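Local coordinates for 70 kDa protein (Xanthomonas sp., PDB 4B2N) that probably cleaves rubber latex oxidatively as a dioxygenase, using covalently attached c-type hemes, at residues N101-L113 against M315-N327. Residues are numbered along the deposited sequence; the frame is centred on the assembly and turned at random.
With HEC (heme c), chain C.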
ATOM      1  N   ASN A 101      -5.983 -13.782 -10.450  1.00 15.30           N
ATOM      2  CA  ASN A 101      -6.291 -13.714  -8.981  1.00 16.69           C
ATOM      3  C   ASN A 101      -6.775 -12.348  -8.521  1.00 16.05           C
ATOM      4  O   ASN A 101      -7.760 -12.287  -7.798  1.00 16.42           O
ATOM      5  CB  ASN A 101      -5.083 -14.115  -8.152  1.00 16.73           C
ATOM      6  CG  ASN A 101      -4.772 -15.599  -8.290  1.00 17.51           C
ATOM      7  OD1 ASN A 101      -5.599 -16.382  -8.793  1.00 17.01           O
ATOM      8  ND2 ASN A 101      -3.553 -16.005  -7.839  1.00 16.39           N
ATOM      9  N   LEU A 102      -6.150 -11.274  -8.981  1.00 14.77           N
ATOM     10  CA  LEU A 102      -6.545  -9.925  -8.513  1.00 15.11           C
ATOM     11  C   LEU A 102      -7.959  -9.554  -9.036  1.00 17.79           C
ATOM     12  O   LEU A 102      -8.697  -8.792  -8.390  1.00 17.62           O
ATOM     13  CB  LEU A 102      -5.474  -8.860  -8.835  1.00 14.58           C
ATOM     14  CG  LEU A 102      -4.161  -8.991  -8.094  1.00 13.21           C
ATOM     15  CD1 LEU A 102      -3.088  -7.977  -8.542  1.00 14.56           C
ATOM     16  CD2 LEU A 102      -4.463  -8.885  -6.610  1.00 14.68           C
ATOM     17  N   GLU A 103      -8.283 -10.078 -10.231  1.00 16.15           N
ATOM     18  CA  GLU A 103      -9.498  -9.688 -10.910  1.00 17.63           C
ATOM     19  C   GLU A 103     -10.674 -10.536 -10.406  1.00 18.12           C
ATOM     20  O   GLU A 103     -11.819 -10.029 -10.323  1.00 20.69           O
ATOM     21  CB  GLU A 103      -9.342  -9.874 -12.427  1.00 16.38           C
ATOM     22  CG  GLU A 103      -8.556  -8.740 -13.112  1.00 17.17           C
ATOM     23  CD  GLU A 103      -8.407  -8.987 -14.590  1.00 20.28           C
ATOM     24  OE1 GLU A 103      -9.227  -9.800 -15.143  1.00 20.74           O
ATOM     25  OE2 GLU A 103      -7.463  -8.381 -15.197  1.00 20.45           O
ATOM     26  N   GLU A 104     -10.423 -11.816 -10.109  1.00 16.58           N
ATOM     27  CA  GLU A 104     -11.524 -12.711  -9.829  1.00 16.93           C
ATOM     28  C   GLU A 104     -11.568 -13.485  -8.542  1.00 16.10           C
ATOM     29  O   GLU A 104     -12.539 -14.266  -8.314  1.00 17.03           O
ATOM     30  CB  GLU A 104     -11.876 -13.687 -10.944  1.00 20.62           C
ATOM     31  CG  GLU A 104     -10.842 -14.193 -11.870  1.00 25.92           C
ATOM     32  CD  GLU A 104     -11.443 -15.188 -12.882  1.00 30.23           C
ATOM     33  OE1 GLU A 104     -11.671 -16.379 -12.552  1.00 26.29           O
ATOM     34  OE2 GLU A 104     -11.625 -14.747 -14.012  1.00 33.28           O
ATOM     35  N   ARG A 105     -10.560 -13.331  -7.694  1.00 15.20           N
ATOM     36  CA  ARG A 105     -10.601 -14.164  -6.460  1.00 14.31           C
ATOM     37  C   ARG A 105     -11.066 -13.326  -5.287  1.00 14.37           C
ATOM     38  O   ARG A 105     -10.541 -12.239  -5.057  1.00 14.72           O
ATOM     39  CB  ARG A 105      -9.188 -14.775  -6.215  1.00 13.75           C
ATOM     40  CG  ARG A 105      -8.979 -15.947  -7.157  1.00 14.65           C
ATOM     41  CD  ARG A 105      -9.653 -17.202  -6.559  1.00 15.32           C
ATOM     42  NE  ARG A 105      -8.867 -17.731  -5.427  1.00 16.22           N
ATOM     43  CZ  ARG A 105      -9.294 -17.901  -4.182  1.00 16.88           C
ATOM     44  NH1 ARG A 105     -10.541 -17.574  -3.840  1.00 17.41           N
ATOM     45  NH2 ARG A 105      -8.487 -18.416  -3.244  1.00 17.66           N
ATOM     46  N   GLN A 106     -12.025 -13.832  -4.518  1.00 13.93           N
ATOM     47  CA  GLN A 106     -12.407 -13.131  -3.287  1.00 15.37           C
ATOM     48  C   GLN A 106     -11.479 -13.528  -2.116  1.00 16.31           C
ATOM     49  O   GLN A 106     -11.674 -14.538  -1.445  1.00 18.39           O
ATOM     50  CB  GLN A 106     -13.853 -13.388  -2.913  1.00 15.85           C
ATOM     51  CG  GLN A 106     -14.294 -12.407  -1.798  1.00 15.80           C
ATOM     52  CD  GLN A 106     -15.766 -12.148  -1.859  1.00 16.54           C
ATOM     53  OE1 GLN A 106     -16.228 -10.988  -2.012  1.00 15.98           O
ATOM     54  NE2 GLN A 106     -16.522 -13.213  -1.791  1.00 13.31           N
ATOM     55  N   PHE A 107     -10.460 -12.737  -1.905  1.00 16.32           N
ATOM     56  CA  PHE A 107      -9.504 -12.937  -0.833  1.00 16.69           C
ATOM     57  C   PHE A 107      -9.965 -12.175   0.405  1.00 17.93           C
ATOM     58  O   PHE A 107     -10.077 -12.753   1.497  1.00 16.40           O
ATOM     59  CB  PHE A 107      -8.162 -12.336  -1.267  1.00 16.85           C
ATOM     60  CG  PHE A 107      -7.494 -13.126  -2.355  1.00 15.96           C
ATOM     61  CD1 PHE A 107      -7.211 -14.505  -2.168  1.00 15.05           C
ATOM     62  CD2 PHE A 107      -7.170 -12.522  -3.561  1.00 16.08           C
ATOM     63  CE1 PHE A 107      -6.632 -15.279  -3.184  1.00 15.29           C
ATOM     64  CE2 PHE A 107      -6.544 -13.283  -4.579  1.00 15.73           C
ATOM     65  CZ  PHE A 107      -6.303 -14.659  -4.376  1.00 14.51           C
ATOM     66  N   PHE A 108     -10.200 -10.878   0.202  1.00 16.91           N
ATOM     67  CA  PHE A 108     -10.539  -9.895   1.266  1.00 19.85           C
ATOM     68  C   PHE A 108     -11.910 -10.219   1.832  1.00 18.61           C
ATOM     69  O   PHE A 108     -12.826 -10.661   1.120  1.00 21.20           O
ATOM     70  CB  PHE A 108     -10.455  -8.499   0.630  1.00 19.39           C
ATOM     71  CG  PHE A 108     -10.786  -7.339   1.552  1.00 19.67           C
ATOM     72  CD1 PHE A 108     -12.137  -7.020   1.882  1.00 20.14           C
ATOM     73  CD2 PHE A 108      -9.794  -6.556   2.072  1.00 19.45           C
ATOM     74  CE1 PHE A 108     -12.459  -5.943   2.750  1.00 19.77           C
ATOM     75  CE2 PHE A 108     -10.117  -5.452   2.887  1.00 20.37           C
ATOM     76  CZ  PHE A 108     -11.436  -5.146   3.208  1.00 19.09           C
ATOM     77  N   GLN A 109     -12.021 -10.138   3.149  1.00 19.05           N
ATOM     78  CA  GLN A 109     -13.273 -10.301   3.891  1.00 18.45           C
ATOM     79  C   GLN A 109     -14.551  -9.813   3.187  1.00 17.75           C
ATOM     80  O   GLN A 109     -14.687  -8.645   3.004  1.00 19.37           O
ATOM     81  CB  GLN A 109     -13.104  -9.534   5.236  1.00 18.95           C
ATOM     82  CG  GLN A 109     -14.340  -9.683   6.127  1.00 19.31           C
ATOM     83  CD  GLN A 109     -14.606 -11.101   6.460  1.00 21.28           C
ATOM     84  OE1 GLN A 109     -13.741 -11.793   7.072  1.00 23.60           O
ATOM     85  NE2 GLN A 109     -15.809 -11.563   6.160  1.00 20.91           N
ATOM     86  N   PRO A 110     -15.529 -10.710   2.888  1.00 19.19           N
ATOM     87  CA  PRO A 110     -16.783 -10.221   2.297  1.00 18.89           C
ATOM     88  C   PRO A 110     -17.508  -9.285   3.248  1.00 18.99           C
ATOM     89  O   PRO A 110     -17.497  -9.523   4.469  1.00 19.07           O
ATOM     90  CB  PRO A 110     -17.614 -11.496   2.148  1.00 19.67           C
ATOM     91  CG  PRO A 110     -16.596 -12.555   1.835  1.00 21.12           C
ATOM     92  CD  PRO A 110     -15.392 -12.173   2.712  1.00 20.90           C
ATOM     93  N   MET A 111     -18.217  -8.295   2.711  1.00 18.13           N
ATOM     94  CA  MET A 111     -18.887  -7.299   3.564  1.00 18.46           C
ATOM     95  C   MET A 111     -20.397  -7.355   3.477  1.00 18.50           C
ATOM     96  O   MET A 111     -21.046  -6.982   4.427  1.00 21.22           O
ATOM     97  CB  MET A 111     -18.406  -5.870   3.305  1.00 20.80           C
ATOM     98  CG  MET A 111     -16.933  -5.745   3.521  1.00 27.19           C
ATOM     99  SD  MET A 111     -16.244  -4.128   3.038  1.00 32.97           S
ATOM    100  CE  MET A 111     -17.095  -3.870   1.496  1.00 35.68           C
ATOM    101  N   ALA A 112     -20.945  -7.739   2.321  1.00 16.14           N
ATOM    102  CA  ALA A 112     -22.400  -7.614   2.050  1.00 16.55           C
ATOM    103  C   ALA A 112     -22.868  -8.716   1.117  1.00 16.42           C
ATOM    104  O   ALA A 112     -22.104  -9.208   0.264  1.00 15.00           O
ATOM    105  CB  ALA A 112     -22.659  -6.235   1.443  1.00 16.62           C
ATOM    106  N   LEU A 113     -24.127  -9.121   1.228  1.00 14.84           N
ATOM    107  CA  LEU A 113     -24.763  -9.943   0.235  1.00 14.80           C
ATOM    108  C   LEU A 113     -24.833  -9.153  -1.057  1.00 14.93           C
ATOM    109  O   LEU A 113     -24.953  -7.890  -1.062  1.00 14.50           O
ATOM    110  CB  LEU A 113     -26.224 -10.256   0.687  1.00 15.20           C
ATOM    111  CG  LEU A 113     -26.318 -10.968   2.034  1.00 18.20           C
ATOM    112  CD1 LEU A 113     -27.789 -10.841   2.464  1.00 19.18           C
ATOM    113  CD2 LEU A 113     -25.967 -12.448   1.947  1.00 18.56           C
ATOM    114  N   MET A 315      -0.148 -11.355   1.871  1.00 15.43           N
ATOM    115  CA  MET A 315      -1.291 -12.205   2.240  1.00 15.17           C
ATOM    116  C   MET A 315      -2.210 -11.744   3.346  1.00 16.16           C
ATOM    117  O   MET A 315      -3.317 -12.298   3.478  1.00 16.14           O
ATOM    118  CB  MET A 315      -0.804 -13.613   2.573  1.00 14.13           C
ATOM    119  CG  MET A 315      -0.384 -14.458   1.376  1.00 14.84           C
ATOM    120  SD  MET A 315       0.630 -15.879   1.905  1.00 14.59           S
ATOM    121  CE  MET A 315      -0.651 -16.915   2.521  1.00 12.57           C
ATOM    122  N   ALA A 316      -1.830 -10.686   4.081  1.00 17.14           N
ATOM    123  CA  ALA A 316      -2.569 -10.281   5.285  1.00 17.11           C
ATOM    124  C   ALA A 316      -4.116 -10.268   5.085  1.00 17.14           C
ATOM    125  O   ALA A 316      -4.869 -10.873   5.878  1.00 17.24           O
ATOM    126  CB  ALA A 316      -2.099  -8.910   5.731  1.00 18.57           C
ATOM    127  N   PHE A 317      -4.603  -9.590   4.036  1.00 17.27           N
ATOM    128  CA  PHE A 317      -6.094  -9.451   3.947  1.00 16.41           C
ATOM    129  C   PHE A 317      -6.764 -10.757   3.592  1.00 17.04           C
ATOM    130  O   PHE A 317      -7.979 -10.965   3.852  1.00 17.26           O
ATOM    131  CB  PHE A 317      -6.467  -8.365   2.937  1.00 17.34           C
ATOM    132  CG  PHE A 317      -6.382  -6.981   3.511  1.00 19.56           C
ATOM    133  CD1 PHE A 317      -7.305  -6.544   4.454  1.00 19.39           C
ATOM    134  CD2 PHE A 317      -5.350  -6.128   3.125  1.00 19.45           C
ATOM    135  CE1 PHE A 317      -7.215  -5.225   4.980  1.00 22.05           C
ATOM    136  CE2 PHE A 317      -5.263  -4.832   3.623  1.00 20.01           C
ATOM    137  CZ  PHE A 317      -6.182  -4.386   4.560  1.00 20.64           C
ATOM    138  N   GLY A 318      -6.009 -11.653   2.983  1.00 17.15           N
ATOM    139  CA  GLY A 318      -6.623 -12.956   2.664  1.00 15.61           C
ATOM    140  C   GLY A 318      -6.665 -13.855   3.874  1.00 15.93           C
ATOM    141  O   GLY A 318      -7.585 -14.626   4.077  1.00 16.83           O
ATOM    142  N   VAL A 319      -5.617 -13.778   4.678  1.00 16.68           N
ATOM    143  CA  VAL A 319      -5.506 -14.534   5.941  1.00 16.18           C
ATOM    144  C   VAL A 319      -6.564 -13.981   6.866  1.00 18.15           C
ATOM    145  O   VAL A 319      -7.228 -14.744   7.585  1.00 17.87           O
ATOM    146  CB  VAL A 319      -4.097 -14.332   6.611  1.00 17.08           C
ATOM    147  CG1 VAL A 319      -4.102 -14.895   8.031  1.00 15.44           C
ATOM    148  CG2 VAL A 319      -3.016 -14.969   5.762  1.00 15.87           C
ATOM    149  N   ALA A 320      -6.742 -12.654   6.879  1.00 16.46           N
ATOM    150  CA  ALA A 320      -7.634 -12.103   7.917  1.00 18.75           C
ATOM    151  C   ALA A 320      -9.083 -12.323   7.613  1.00 19.22           C
ATOM    152  O   ALA A 320      -9.907 -11.962   8.385  1.00 27.00           O
ATOM    153  CB  ALA A 320      -7.383 -10.608   8.176  1.00 17.17           C
ATOM    154  N   ASN A 321      -9.398 -13.057   6.580  1.00 19.67           N
ATOM    155  CA  ASN A 321     -10.784 -13.377   6.263  1.00 19.97           C
ATOM    156  C   ASN A 321     -11.340 -14.418   7.237  1.00 21.36           C
ATOM    157  O   ASN A 321     -10.745 -15.446   7.442  1.00 18.77           O
ATOM    158  CB  ASN A 321     -10.786 -13.951   4.832  1.00 20.95           C
ATOM    159  CG  ASN A 321     -12.165 -14.339   4.339  1.00 21.54           C
ATOM    160  OD1 ASN A 321     -12.988 -14.871   5.062  1.00 24.17           O
ATOM    161  ND2 ASN A 321     -12.429 -14.012   3.084  1.00 22.06           N
ATOM    162  N   ILE A 322     -12.518 -14.156   7.804  1.00 22.75           N
ATOM    163  CA  ILE A 322     -13.007 -14.889   8.946  1.00 27.12           C
ATOM    164  C   ILE A 322     -13.632 -16.184   8.528  1.00 29.34           C
ATOM    165  O   ILE A 322     -13.887 -17.091   9.361  1.00 29.95           O
ATOM    166  CB  ILE A 322     -13.987 -13.981   9.757  1.00 31.78           C
ATOM    167  CG1 ILE A 322     -13.502 -13.925  11.160  1.00 35.44           C
ATOM    168  CG2 ILE A 322     -15.475 -14.250   9.489  1.00 32.49           C
ATOM    169  CD1 ILE A 322     -12.169 -13.205  11.205  1.00 31.62           C
ATOM    170  N   PHE A 323     -13.878 -16.289   7.232  1.00 25.03           N
ATOM    171  CA  PHE A 323     -14.533 -17.492   6.740  1.00 26.52           C
ATOM    172  C   PHE A 323     -13.560 -18.637   6.413  1.00 26.12           C
ATOM    173  O   PHE A 323     -13.997 -19.753   6.219  1.00 29.20           O
ATOM    174  CB  PHE A 323     -15.408 -17.125   5.539  1.00 27.55           C
ATOM    175  CG  PHE A 323     -16.533 -16.163   5.866  1.00 28.26           C
ATOM    176  CD1 PHE A 323     -17.436 -16.439   6.919  1.00 29.16           C
ATOM    177  CD2 PHE A 323     -16.726 -15.007   5.087  1.00 29.05           C
ATOM    178  CE1 PHE A 323     -18.485 -15.584   7.208  1.00 28.45           C
ATOM    179  CE2 PHE A 323     -17.818 -14.138   5.358  1.00 29.59           C
ATOM    180  CZ  PHE A 323     -18.676 -14.424   6.431  1.00 29.26           C
ATOM    181  N   ARG A 324     -12.242 -18.383   6.335  1.00 22.57           N
ATOM    182  CA  ARG A 324     -11.291 -19.455   5.960  1.00 21.07           C
ATOM    183  C   ARG A 324     -10.895 -20.215   7.187  1.00 22.43           C
ATOM    184  O   ARG A 324     -10.969 -19.645   8.255  1.00 22.94           O
ATOM    185  CB  ARG A 324      -9.999 -18.852   5.418  1.00 19.69           C
ATOM    186  CG  ARG A 324     -10.212 -18.069   4.149  1.00 19.91           C
ATOM    187  CD  ARG A 324      -8.975 -18.057   3.283  1.00 18.55           C
ATOM    188  NE  ARG A 324      -9.472 -17.782   1.935  1.00 16.44           N
ATOM    189  CZ  ARG A 324      -9.701 -16.584   1.460  1.00 17.49           C
ATOM    190  NH1 ARG A 324      -9.406 -15.460   2.182  1.00 16.17           N
ATOM    191  NH2 ARG A 324     -10.215 -16.505   0.237  1.00 16.92           N
ATOM    192  N   ASP A 325     -10.460 -21.482   7.062  1.00 21.06           N
ATOM    193  CA  ASP A 325      -9.827 -22.158   8.186  1.00 20.87           C
ATOM    194  C   ASP A 325      -8.280 -21.997   8.102  1.00 19.97           C
ATOM    195  O   ASP A 325      -7.783 -21.377   7.159  1.00 18.69           O
ATOM    196  CB  ASP A 325     -10.303 -23.618   8.345  1.00 24.36           C
ATOM    197  CG  ASP A 325      -9.791 -24.514   7.247  1.00 24.29           C
ATOM    198  OD1 ASP A 325      -9.116 -24.069   6.272  1.00 22.93           O
ATOM    199  OD2 ASP A 325     -10.037 -25.725   7.365  1.00 32.21           O
ATOM    200  N   ALA A 326      -7.534 -22.469   9.103  1.00 20.46           N
ATOM    201  CA  ALA A 326      -6.070 -22.256   9.138  1.00 20.99           C
ATOM    202  C   ALA A 326      -5.433 -22.816   7.870  1.00 18.66           C
ATOM    203  O   ALA A 326      -4.607 -22.177   7.267  1.00 19.06           O
ATOM    204  CB  ALA A 326      -5.445 -22.921  10.381  1.00 19.87           C
ATOM    205  N   ASN A 327      -5.838 -24.020   7.449  1.00 19.73           N
ATOM    206  CA  ASN A 327      -5.292 -24.648   6.234  1.00 21.30           C
ATOM    207  C   ASN A 327      -5.497 -23.777   4.990  1.00 19.58           C
ATOM    208  O   ASN A 327      -4.552 -23.573   4.245  1.00 17.28           O
ATOM    209  CB  ASN A 327      -5.884 -26.051   6.065  1.00 25.06           C
ATOM    210  CG  ASN A 327      -5.306 -26.835   4.889  1.00 32.14           C
ATOM    211  OD1 ASN A 327      -4.179 -27.331   4.941  1.00 35.91           O
ATOM    212  ND2 ASN A 327      -6.123 -27.033   3.851  1.00 33.55           N
TER
HETATM  213 FE   HEC C 700      -1.844  -3.492   0.265  1.00 12.72          FE
HETATM  214  CHA HEC C 700       1.307  -2.355   1.241  1.00 12.17           C
HETATM  215  CHB HEC C 700      -0.347  -6.081  -1.582  1.00 12.20           C
HETATM  216  CHC HEC C 700      -4.935  -5.123  -0.181  1.00 12.80           C
HETATM  217  CHD HEC C 700      -3.310  -0.723   1.493  1.00 12.71           C
HETATM  218  NA  HEC C 700      -0.029  -4.110  -0.067  1.00 12.51           N
HETATM  219  C1A HEC C 700       1.180  -3.431   0.271  1.00 12.76           C
HETATM  220  C2A HEC C 700       2.354  -3.974  -0.395  1.00 12.89           C
HETATM  221  C3A HEC C 700       1.920  -5.059  -1.212  1.00 12.45           C
HETATM  222  C4A HEC C 700       0.467  -5.094  -1.006  1.00 12.89           C
HETATM  223  CMA HEC C 700       2.766  -5.905  -2.144  1.00 13.07           C
HETATM  224  CAA HEC C 700       3.832  -3.519  -0.292  1.00 12.98           C
HETATM  225  CBA HEC C 700       3.963  -2.294  -1.201  1.00 12.66           C
HETATM  226  CGA HEC C 700       5.315  -1.616  -1.071  1.00 13.12           C
HETATM  227  O1A HEC C 700       5.847  -1.382   0.069  1.00 13.21           O
HETATM  228  O2A HEC C 700       5.789  -1.249  -2.149  1.00 14.42           O
HETATM  229  NB  HEC C 700      -2.447  -5.255  -0.578  1.00 12.51           N
HETATM  230  C1B HEC C 700      -1.767  -6.114  -1.347  1.00 12.98           C
HETATM  231  C2B HEC C 700      -2.523  -7.243  -1.868  1.00 12.39           C
HETATM  232  C3B HEC C 700      -3.844  -6.977  -1.447  1.00 11.59           C
HETATM  233  C4B HEC C 700      -3.719  -5.713  -0.729  1.00 13.61           C
HETATM  234  CMB HEC C 700      -1.893  -8.328  -2.645  1.00 12.86           C
HETATM  235  CAB HEC C 700      -5.095  -7.799  -1.611  1.00 12.22           C
HETATM  236  CBB HEC C 700      -5.063  -9.068  -0.973  1.00 11.05           C
HETATM  237  NC  HEC C 700      -3.767  -3.093   0.536  1.00 12.69           N
HETATM  238  C1C HEC C 700      -4.950  -3.789   0.369  1.00 13.19           C
HETATM  239  C2C HEC C 700      -6.160  -2.992   0.697  1.00 13.55           C
HETATM  240  C3C HEC C 700      -5.634  -1.711   1.217  1.00 13.07           C
HETATM  241  C4C HEC C 700      -4.182  -1.820   1.110  1.00 12.64           C
HETATM  242  CMC HEC C 700      -7.584  -3.525   0.578  1.00 13.55           C
HETATM  243  CAC HEC C 700      -6.388  -0.532   1.751  1.00 14.24           C
HETATM  244  CBC HEC C 700      -7.488  -0.783   2.577  1.00 14.03           C
HETATM  245  ND  HEC C 700      -1.107  -1.850   1.219  1.00 12.62           N
HETATM  246  C1D HEC C 700      -1.861  -0.838   1.646  1.00 12.80           C
HETATM  247  C2D HEC C 700      -1.117   0.214   2.260  1.00 12.27           C
HETATM  248  C3D HEC C 700       0.225  -0.274   2.195  1.00 12.76           C
HETATM  249  C4D HEC C 700       0.119  -1.578   1.549  1.00 12.34           C
HETATM  250  CMD HEC C 700      -1.546   1.513   2.840  1.00 12.63           C
HETATM  251  CAD HEC C 700       1.391   0.406   2.822  1.00 13.05           C
HETATM  252  CBD HEC C 700       1.178  -0.054   4.317  1.00 13.50           C
HETATM  253  CGD HEC C 700       2.200   0.623   5.201  1.00 15.14           C
HETATM  254  O1D HEC C 700       1.875   1.600   5.922  1.00 15.60           O
HETATM  255  O2D HEC C 700       3.401   0.206   5.086  1.00 14.68           O
HETATM  256  O   HOH W   1     -10.020  -9.501   4.749  1.00 22.83           O
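Extended from CG to NE, with CG set anti to the carbonyl carbon, Arg-324 reaches back to the loop at Gln-106 and Phe-107, while Asn-321 and Gln-109, the latter bent at chi2 (60°), each turn CG anti to their own backbone N to bring their amides across the contact. The arginine grips two successive carbonyls at the edge of its guanidinium: NH2 bonds Gln-106 O at 3.0 Å, and NH1 meets Phe-107 O at 2.9 Å on a lone pair. NH1 also donates to Gly-318 O of its own segment, tying the end of helix 312-319 to the loop. Phe-107 O takes a second, nearly straight bond (173°) from Asn-321 ND2, which comes from above the carbonyl plane at 3.1 Å. The other amide atom, OD1, closes an Asx turn by accepting from Phe-323 N, and so fixes the rotation of the amide. Gln-109 delivers OE1 to Ile-322 N at 2.8 Å; its NE2 turns back to Pro-110 O and approaches the Phe-323 ring, whose edge meets Pro-110 CD. Toward heme c, the side chains of Phe-108 and Phe-317 run side by side, pointing the same way, their rings oblique with planes at 34° and CE2 of Phe-108 3.4 Å from CD1 of Phe-317; a face of Phe-317 rests by the heme methyl CMC. One water, over the rim of a Phe-108 ring face, accepts from Gln-109 N and donates to Phe-317 O. Arg-105 NH1 and Arg-324 NH2 come within 4.2 Å, but Asp-179 forms salt bridges with both arginines and Glu-335 with Arg-105, which probably offsets their like charge. Side-chain and water-mediated bonds thus fasten the loop after helix 88-104 to the turn after helix 312-319, beside two residues lining this heme pocket.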